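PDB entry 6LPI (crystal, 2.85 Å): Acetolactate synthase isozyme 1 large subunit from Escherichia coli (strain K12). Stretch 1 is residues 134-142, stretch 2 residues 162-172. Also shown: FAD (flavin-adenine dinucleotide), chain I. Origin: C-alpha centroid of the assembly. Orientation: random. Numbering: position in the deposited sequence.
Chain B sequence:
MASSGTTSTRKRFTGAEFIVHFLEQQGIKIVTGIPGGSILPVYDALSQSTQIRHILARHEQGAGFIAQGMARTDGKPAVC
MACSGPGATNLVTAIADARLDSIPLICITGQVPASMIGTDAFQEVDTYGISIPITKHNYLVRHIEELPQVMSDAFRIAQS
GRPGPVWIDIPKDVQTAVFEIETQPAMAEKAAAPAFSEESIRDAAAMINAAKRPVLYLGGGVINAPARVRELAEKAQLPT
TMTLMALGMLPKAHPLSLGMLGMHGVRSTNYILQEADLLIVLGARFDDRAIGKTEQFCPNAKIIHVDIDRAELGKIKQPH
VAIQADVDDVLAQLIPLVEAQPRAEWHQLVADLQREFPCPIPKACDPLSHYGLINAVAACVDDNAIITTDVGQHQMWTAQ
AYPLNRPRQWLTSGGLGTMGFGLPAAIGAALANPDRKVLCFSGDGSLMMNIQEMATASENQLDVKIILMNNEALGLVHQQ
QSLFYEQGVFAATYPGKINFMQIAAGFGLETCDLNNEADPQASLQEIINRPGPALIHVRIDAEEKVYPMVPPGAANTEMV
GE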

ATOM      1  N   ILE B 134       4.509  -3.937 -11.971  1.00 38.67           N
ATOM      2  CA  ILE B 134       4.499  -3.735 -10.519  1.00 38.35           C
ATOM      3  C   ILE B 134       4.792  -2.289 -10.155  1.00 36.78           C
ATOM      4  O   ILE B 134       5.132  -1.989  -9.005  1.00 39.92           O
ATOM      5  CB  ILE B 134       5.517  -4.646  -9.797  1.00 38.86           C
ATOM      6  CG1 ILE B 134       6.933  -4.370 -10.339  1.00 42.35           C
ATOM      7  CG2 ILE B 134       5.099  -6.095  -9.855  1.00 29.83           C
ATOM      8  CD1 ILE B 134       8.050  -5.140  -9.691  1.00 31.55           C
ATOM      9  N   THR B 135       4.717  -1.385 -11.116  1.00 38.19           N
ATOM     10  CA  THR B 135       5.032  -0.003 -10.814  1.00 37.96           C
ATOM     11  C   THR B 135       3.871   0.884 -11.225  1.00 34.50           C
ATOM     12  O   THR B 135       3.089   0.528 -12.096  1.00 35.01           O
ATOM     13  CB  THR B 135       6.284   0.428 -11.528  1.00 35.66           C
ATOM     14  OG1 THR B 135       6.211  -0.048 -12.878  1.00 35.75           O
ATOM     15  CG2 THR B 135       7.452  -0.234 -10.853  1.00 28.52           C
ATOM     16  N   LYS B 136       3.754   2.050 -10.589  1.00 38.84           N
ATOM     17  CA  LYS B 136       2.859   3.060 -11.138  1.00 40.43           C
ATOM     18  C   LYS B 136       3.414   3.651 -12.432  1.00 43.42           C
ATOM     19  O   LYS B 136       2.639   4.073 -13.294  1.00 57.90           O
ATOM     20  CB  LYS B 136       2.593   4.171 -10.110  1.00 31.59           C
ATOM     21  CG  LYS B 136       1.600   5.184 -10.630  1.00 32.77           C
ATOM     22  CD  LYS B 136       1.629   6.479  -9.889  1.00 33.95           C
ATOM     23  CE  LYS B 136       0.256   7.043  -9.772  1.00 35.28           C
ATOM     24  NZ  LYS B 136       0.209   8.402  -9.212  1.00 36.92           N
ATOM     25  N   HIS B 137       4.735   3.722 -12.575  1.00 37.36           N
ATOM     26  CA  HIS B 137       5.375   3.971 -13.869  1.00 36.27           C
ATOM     27  C   HIS B 137       6.867   3.660 -13.731  1.00 33.59           C
ATOM     28  O   HIS B 137       7.379   3.550 -12.615  1.00 35.70           O
ATOM     29  CB  HIS B 137       5.161   5.416 -14.332  1.00 35.03           C
ATOM     30  CG  HIS B 137       5.551   5.656 -15.749  1.00 40.49           C
ATOM     31  ND1 HIS B 137       5.358   4.721 -16.746  1.00 45.72           N
ATOM     32  CD2 HIS B 137       6.119   6.731 -16.344  1.00 47.25           C
ATOM     33  CE1 HIS B 137       5.778   5.216 -17.899  1.00 49.94           C
ATOM     34  NE2 HIS B 137       6.242   6.436 -17.684  1.00 47.44           N
ATOM     35  N   ASN B 138       7.566   3.516 -14.858  1.00 31.00           N
ATOM     36  CA  ASN B 138       8.982   3.169 -14.769  1.00 30.68           C
ATOM     37  C   ASN B 138       9.741   3.791 -15.932  1.00 31.74           C
ATOM     38  O   ASN B 138       9.143   4.299 -16.878  1.00 50.07           O
ATOM     39  CB  ASN B 138       9.185   1.654 -14.722  1.00 42.94           C
ATOM     40  CG  ASN B 138       8.822   0.981 -16.024  1.00 53.46           C
ATOM     41  OD1 ASN B 138       8.120   1.555 -16.853  1.00 62.83           O
ATOM     42  ND2 ASN B 138       9.313  -0.237 -16.223  1.00 56.69           N
ATOM     43  N   TYR B 139      11.077   3.786 -15.845  1.00 35.36           N
ATOM     44  CA  TYR B 139      11.889   4.454 -16.863  1.00 41.18           C
ATOM     45  C   TYR B 139      13.164   3.678 -17.143  1.00 47.69           C
ATOM     46  O   TYR B 139      13.747   3.063 -16.245  1.00 50.94           O
ATOM     47  CB  TYR B 139      12.308   5.867 -16.472  1.00 33.74           C
ATOM     48  CG  TYR B 139      11.179   6.832 -16.280  1.00 37.41           C
ATOM     49  CD1 TYR B 139      10.677   7.075 -14.991  1.00 37.54           C
ATOM     50  CD2 TYR B 139      10.619   7.513 -17.352  1.00 35.73           C
ATOM     51  CE1 TYR B 139       9.636   7.961 -14.775  1.00 37.72           C
ATOM     52  CE2 TYR B 139       9.574   8.418 -17.146  1.00 40.08           C
ATOM     53  CZ  TYR B 139       9.084   8.632 -15.855  1.00 41.71           C
ATOM     54  OH  TYR B 139       8.050   9.511 -15.619  1.00 39.99           O
ATOM     55  N   LEU B 140      13.609   3.745 -18.402  1.00 41.83           N
ATOM     56  CA  LEU B 140      14.972   3.393 -18.774  1.00 41.50           C
ATOM     57  C   LEU B 140      15.589   4.615 -19.441  1.00 42.95           C
ATOM     58  O   LEU B 140      15.296   4.897 -20.609  1.00 42.50           O
ATOM     59  CB  LEU B 140      15.024   2.193 -19.713  1.00 35.73           C
ATOM     60  CG  LEU B 140      16.448   1.943 -20.261  1.00 36.93           C
ATOM     61  CD1 LEU B 140      17.365   1.333 -19.200  1.00 35.91           C
ATOM     62  CD2 LEU B 140      16.460   1.093 -21.494  1.00 38.48           C
ATOM     63  N   VAL B 141      16.492   5.285 -18.721  1.00 44.09           N
ATOM     64  CA  VAL B 141      17.128   6.517 -19.186  1.00 48.58           C
ATOM     65  C   VAL B 141      18.174   6.132 -20.221  1.00 57.53           C
ATOM     66  O   VAL B 141      19.211   5.559 -19.882  1.00 53.87           O
ATOM     67  CB  VAL B 141      17.778   7.282 -18.032  1.00 42.30           C
ATOM     68  CG1 VAL B 141      18.304   8.630 -18.529  1.00 40.07           C
ATOM     69  CG2 VAL B 141      16.791   7.459 -16.922  1.00 43.01           C
ATOM     70  N   ARG B 142      17.945   6.503 -21.478  1.00 69.83           N
ATOM     71  CA  ARG B 142      18.847   6.001 -22.505  1.00 74.60           C
ATOM     72  C   ARG B 142      19.941   7.031 -22.825  1.00 71.43           C
ATOM     73  O   ARG B 142      21.019   6.632 -23.273  1.00 69.01           O
ATOM     74  CB  ARG B 142      18.102   5.659 -23.819  1.00 75.55           C
ATOM     75  CG  ARG B 142      16.649   5.046 -23.811  1.00 93.84           C
ATOM     76  CD  ARG B 142      16.095   4.275 -25.026  1.00101.24           C
ATOM     77  NE  ARG B 142      15.115   3.216 -24.878  1.00107.18           N
ATOM     78  CZ  ARG B 142      15.300   1.916 -25.052  1.00110.66           C
ATOM     79  NH1 ARG B 142      14.223   1.115 -24.982  1.00113.92           N
ATOM     80  NH2 ARG B 142      16.510   1.379 -25.110  1.00106.61           N
ATOM     81  N   ARG B 162      -3.460   8.739  -6.886  1.00 40.87           N
ATOM     82  CA  ARG B 162      -3.224   7.577  -6.056  1.00 39.79           C
ATOM     83  C   ARG B 162      -1.734   7.282  -6.110  1.00 39.04           C
ATOM     84  O   ARG B 162      -1.229   6.913  -7.176  1.00 40.58           O
ATOM     85  CB  ARG B 162      -4.041   6.400  -6.548  1.00 38.89           C
ATOM     86  CG  ARG B 162      -3.800   5.110  -5.836  1.00 37.93           C
ATOM     87  CD  ARG B 162      -4.606   4.040  -6.521  1.00 44.26           C
ATOM     88  NE  ARG B 162      -4.627   2.771  -5.798  1.00 43.47           N
ATOM     89  CZ  ARG B 162      -5.558   1.848  -5.990  1.00 47.12           C
ATOM     90  NH1 ARG B 162      -6.526   2.069  -6.866  1.00 55.29           N
ATOM     91  NH2 ARG B 162      -5.522   0.709  -5.324  1.00 49.51           N
ATOM     92  N   PRO B 163      -0.996   7.450  -5.019  1.00 41.72           N
ATOM     93  CA  PRO B 163       0.470   7.333  -5.070  1.00 46.03           C
ATOM     94  C   PRO B 163       0.933   5.907  -5.363  1.00 42.50           C
ATOM     95  O   PRO B 163       0.182   4.933  -5.271  1.00 39.34           O
ATOM     96  CB  PRO B 163       0.922   7.785  -3.674  1.00 44.51           C
ATOM     97  CG  PRO B 163      -0.289   8.368  -3.024  1.00 45.22           C
ATOM     98  CD  PRO B 163      -1.483   7.733  -3.665  1.00 40.66           C
ATOM     99  N   GLY B 164       2.208   5.793  -5.726  1.00 40.06           N
ATOM    100  CA  GLY B 164       2.790   4.503  -5.979  1.00 37.33           C
ATOM    101  C   GLY B 164       4.272   4.561  -6.289  1.00 43.59           C
ATOM    102  O   GLY B 164       4.881   5.636  -6.383  1.00 37.81           O
ATOM    103  N   PRO B 165       4.882   3.393  -6.467  1.00 31.59           N
ATOM    104  CA  PRO B 165       6.314   3.352  -6.767  1.00 40.90           C
ATOM    105  C   PRO B 165       6.598   3.642  -8.228  1.00 40.07           C
ATOM    106  O   PRO B 165       5.856   3.243  -9.128  1.00 38.04           O
ATOM    107  CB  PRO B 165       6.700   1.908  -6.432  1.00 40.94           C
ATOM    108  CG  PRO B 165       5.445   1.129  -6.697  1.00 35.14           C
ATOM    109  CD  PRO B 165       4.313   2.048  -6.293  1.00 32.87           C
ATOM    110  N   VAL B 166       7.681   4.366  -8.451  1.00 42.43           N
ATOM    111  CA  VAL B 166       8.227   4.572  -9.776  1.00 30.54           C
ATOM    112  C   VAL B 166       9.655   4.060  -9.761  1.00 38.43           C
ATOM    113  O   VAL B 166      10.422   4.324  -8.822  1.00 40.30           O
ATOM    114  CB  VAL B 166       8.182   6.046 -10.217  1.00 31.61           C
ATOM    115  CG1 VAL B 166       8.593   6.154 -11.678  1.00 34.99           C
ATOM    116  CG2 VAL B 166       6.802   6.610 -10.010  1.00 36.08           C
ATOM    117  N   TRP B 167      10.011   3.342 -10.816  1.00 33.38           N
ATOM    118  CA  TRP B 167      11.302   2.695 -10.925  1.00 39.18           C
ATOM    119  C   TRP B 167      12.088   3.413 -12.014  1.00 46.24           C
ATOM    120  O   TRP B 167      11.620   3.522 -13.156  1.00 43.41           O
ATOM    121  CB  TRP B 167      11.113   1.214 -11.248  1.00 41.72           C
ATOM    122  CG  TRP B 167      12.343   0.403 -11.095  1.00 44.37           C
ATOM    123  CD1 TRP B 167      13.614   0.767 -11.428  1.00 50.94           C
ATOM    124  CD2 TRP B 167      12.425  -0.928 -10.582  1.00 44.31           C
ATOM    125  NE1 TRP B 167      14.485  -0.254 -11.145  1.00 54.16           N
ATOM    126  CE2 TRP B 167      13.780  -1.305 -10.622  1.00 44.42           C
ATOM    127  CE3 TRP B 167      11.481  -1.843 -10.097  1.00 43.06           C
ATOM    128  CZ2 TRP B 167      14.221  -2.546 -10.188  1.00 42.38           C
ATOM    129  CZ3 TRP B 167      11.924  -3.086  -9.662  1.00 37.49           C
ATOM    130  CH2 TRP B 167      13.286  -3.422  -9.714  1.00 38.08           C
ATOM    131  N   ILE B 168      13.269   3.913 -11.665  1.00 42.09           N
ATOM    132  CA  ILE B 168      14.132   4.583 -12.621  1.00 43.62           C
ATOM    133  C   ILE B 168      15.392   3.738 -12.759  1.00 41.71           C
ATOM    134  O   ILE B 168      16.182   3.624 -11.808  1.00 31.39           O
ATOM    135  CB  ILE B 168      14.453   6.028 -12.196  1.00 42.88           C
ATOM    136  CG1 ILE B 168      13.174   6.745 -11.738  1.00 38.30           C
ATOM    137  CG2 ILE B 168      15.095   6.811 -13.347  1.00 33.48           C
ATOM    138  CD1 ILE B 168      13.413   7.947 -10.870  1.00 33.70           C
ATOM    139  N   ASP B 169      15.598   3.184 -13.960  1.00 31.53           N
ATOM    140  CA  ASP B 169      16.790   2.420 -14.308  1.00 44.71           C
ATOM    141  C   ASP B 169      17.749   3.324 -15.096  1.00 49.14           C
ATOM    142  O   ASP B 169      17.392   3.851 -16.153  1.00 55.61           O
ATOM    143  CB  ASP B 169      16.390   1.190 -15.116  1.00 43.22           C
ATOM    144  CG  ASP B 169      17.391   0.067 -15.018  1.00 60.56           C
ATOM    145  OD1 ASP B 169      17.446  -0.745 -15.958  1.00 65.82           O
ATOM    146  OD2 ASP B 169      18.092  -0.037 -13.998  1.00 71.41           O
ATOM    147  N   ILE B 170      18.970   3.494 -14.595  1.00 46.08           N
ATOM    148  CA  ILE B 170      19.889   4.467 -15.184  1.00 47.82           C
ATOM    149  C   ILE B 170      21.190   3.779 -15.581  1.00 51.67           C
ATOM    150  O   ILE B 170      21.956   3.320 -14.711  1.00 48.23           O
ATOM    151  CB  ILE B 170      20.176   5.636 -14.226  1.00 48.73           C
ATOM    152  CG1 ILE B 170      18.890   6.177 -13.619  1.00 50.43           C
ATOM    153  CG2 ILE B 170      20.848   6.777 -14.963  1.00 52.39           C
ATOM    154  CD1 ILE B 170      19.136   7.069 -12.410  1.00 42.10           C
ATOM    155  N   PRO B 171      21.458   3.658 -16.880  1.00 45.57           N
ATOM    156  CA  PRO B 171      22.704   3.038 -17.321  1.00 45.87           C
ATOM    157  C   PRO B 171      23.927   3.776 -16.796  1.00 58.14           C
ATOM    158  O   PRO B 171      23.960   5.007 -16.707  1.00 62.69           O
ATOM    159  CB  PRO B 171      22.615   3.115 -18.845  1.00 39.51           C
ATOM    160  CG  PRO B 171      21.168   3.091 -19.120  1.00 39.89           C
ATOM    161  CD  PRO B 171      20.517   3.830 -17.993  1.00 45.67           C
ATOM    162  N   LYS B 172      24.927   2.982 -16.417  1.00 57.98           N
ATOM    163  CA  LYS B 172      26.165   3.507 -15.857  1.00 49.81           C
ATOM    164  C   LYS B 172      26.794   4.564 -16.762  1.00 53.01           C
ATOM    165  O   LYS B 172      27.397   5.524 -16.273  1.00 57.04           O
ATOM    166  CB  LYS B 172      27.117   2.339 -15.600  1.00 48.95           C
ATOM    167  CG  LYS B 172      28.470   2.692 -15.071  1.00 48.79           C
ATOM    168  CD  LYS B 172      29.277   1.419 -14.891  1.00 54.09           C
ATOM    169  CE  LYS B 172      30.669   1.741 -14.386  1.00 72.38           C
ATOM    170  NZ  LYS B 172      31.342   0.549 -13.812  1.00 84.86           N
TER
HETATM  171  PA  FAD I 601      -6.138   0.624   0.063  1.00 49.30           P
HETATM  172  O1A FAD I 601      -5.424   0.916   1.324  1.00 61.06           O
HETATM  173  O2A FAD I 601      -5.330   0.034  -1.064  1.00 42.99           O
HETATM  174  O5B FAD I 601      -6.749   2.039  -0.282  1.00 31.13           O
HETATM  175  C5B FAD I 601      -6.369   2.757  -1.473  1.00 26.37           C
HETATM  176  C4B FAD I 601      -7.622   3.349  -2.058  1.00 39.26           C
HETATM  177  O4B FAD I 601      -7.790   4.721  -1.611  1.00 39.34           O
HETATM  178  C3B FAD I 601      -7.643   3.409  -3.582  1.00 42.90           C
HETATM  179  O3B FAD I 601      -8.975   3.148  -4.028  1.00 35.96           O
HETATM  180  C2B FAD I 601      -7.141   4.834  -3.846  1.00 37.87           C
HETATM  181  O2B FAD I 601      -7.480   5.354  -5.123  1.00 36.12           O
HETATM  182  C1B FAD I 601      -7.892   5.564  -2.742  1.00 39.37           C
HETATM  183  N9A FAD I 601      -7.371   6.877  -2.398  1.00 48.78           N
HETATM  184  C8A FAD I 601      -6.089   7.205  -2.046  1.00 51.45           C
HETATM  185  N7A FAD I 601      -5.921   8.478  -1.765  1.00 49.01           N
HETATM  186  C5A FAD I 601      -7.183   9.023  -1.945  1.00 52.96           C
HETATM  187  C6A FAD I 601      -7.681  10.336  -1.817  1.00 54.22           C
HETATM  188  N6A FAD I 601      -6.935  11.384  -1.458  1.00 59.58           N
HETATM  189  N1A FAD I 601      -8.989  10.541  -2.086  1.00 45.10           N
HETATM  190  C2A FAD I 601      -9.742   9.500  -2.453  1.00 43.71           C
HETATM  191  N3A FAD I 601      -9.388   8.222  -2.600  1.00 52.35           N
HETATM  192  C4A FAD I 601      -8.086   8.048  -2.337  1.00 55.12           C
HETATM  193  N1  FAD I 601      -8.641  -5.939   5.186  1.00 39.84           N
HETATM  194  C2  FAD I 601      -9.865  -5.723   5.743  1.00 36.53           C
HETATM  195  O2  FAD I 601     -10.505  -4.710   5.492  1.00 41.56           O
HETATM  196  N3  FAD I 601     -10.401  -6.649   6.620  1.00 35.36           N
HETATM  197  C4  FAD I 601      -9.806  -7.828   7.015  1.00 39.11           C
HETATM  198  O4  FAD I 601     -10.380  -8.572   7.807  1.00 40.82           O
HETATM  199  C4X FAD I 601      -8.504  -8.057   6.407  1.00 41.19           C
HETATM  200  N5  FAD I 601      -7.852  -9.157   6.723  1.00 39.88           N
HETATM  201  C5X FAD I 601      -6.601  -9.357   6.151  1.00 41.61           C
HETATM  202  C6  FAD I 601      -5.886 -10.511   6.477  1.00 36.33           C
HETATM  203  C7  FAD I 601      -4.621 -10.744   5.937  1.00 42.11           C
HETATM  204  C7M FAD I 601      -3.880 -12.004   6.294  1.00 37.82           C
HETATM  205  C8  FAD I 601      -4.062  -9.811   5.048  1.00 43.90           C
HETATM  206  C8M FAD I 601      -2.702 -10.045   4.434  1.00 36.76           C
HETATM  207  C9  FAD I 601      -4.775  -8.660   4.721  1.00 44.62           C
HETATM  208  C9A FAD I 601      -6.038  -8.432   5.255  1.00 45.54           C
HETATM  209  N10 FAD I 601      -6.779  -7.272   4.942  1.00 50.46           N
HETATM  210  C10 FAD I 601      -8.010  -7.052   5.500  1.00 47.09           C
HETATM  211  C1' FAD I 601      -6.248  -6.265   4.025  1.00 40.07           C
HETATM  212  C2' FAD I 601      -6.792  -6.412   2.612  1.00 32.26           C
HETATM  213  O2' FAD I 601      -6.040  -7.390   1.894  1.00 36.00           O
HETATM  214  C3' FAD I 601      -6.670  -5.074   1.882  1.00 34.51           C
HETATM  215  O3' FAD I 601      -5.313  -4.644   1.898  1.00 46.66           O
HETATM  216  C4' FAD I 601      -7.535  -3.960   2.460  1.00 32.91           C
HETATM  217  O4' FAD I 601      -8.772  -4.516   2.887  1.00 42.92           O
HETATM  218  C5' FAD I 601      -7.792  -2.858   1.460  1.00 37.02           C
HETATM  219  O5' FAD I 601      -8.201  -1.671   2.162  1.00 46.27           O
HETATM  220  P   FAD I 601      -8.468  -0.348   1.391  1.00 90.95           P
HETATM  221  O1P FAD I 601      -9.812  -0.463   0.671  1.00 83.80           O
HETATM  222  O2P FAD I 601      -8.280   0.696   2.236  1.00 44.72           O
HETATM  223  O3P FAD I 601      -7.339  -0.378   0.325  1.00 61.25           O

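Backbone hydrogen bonds hold the two stretches together as neighboring parallel strands, their axes 4° apart and 4.6 Å at closest approach. In the ladder, His-137, Tyr-139 and Val-141 bond Trp-167 and Asp-169, the alternation typical of parallel sheet. Tyr-139 uses both its backbone polar groups: its N donates to Trp-167 O (2.8 Å) and its O accepts from Asp-169 N (2.9 Å). Trp-167 N reaches His-137 O at 3.2 Å, while Val-141 N closes the ladder on Asp-169 O at 3.1 Å. Before the strand proper, Lys-136 N donates to Pro-165 O (2.8 Å); proline, lacking an amide hydrogen, can still accept. The long Lys-136 side chain carries NZ to Arg-162 O, a weak bond of 2.9 Å. Gly-164 CA lies 4.1 Å from Lys-136 CB, and a CB on the glycine would crowd that atom.

Side chains alternate between the faces. On that of Tyr-139, the ring's apolar carbons meet beta-branched neighbors: Tyr-139 CE1 lies 3.7 Å from Val-166 CG1, and Tyr-139 CD1 4.1 Å from Ile-168 CG1. Val-141 extends this packing, its CG2 4.0 Å from Ile-168 CG2. On the other face, the indole edge of Trp-167 meets Ile-134, whose CD1 is 4.4 Å from Trp-167 CZ3; Thr-135 CG2 lies 4.0 Å from Trp-167 CB, and Leu-140 CD1 approaches Pro-171 CG at 4.2 Å.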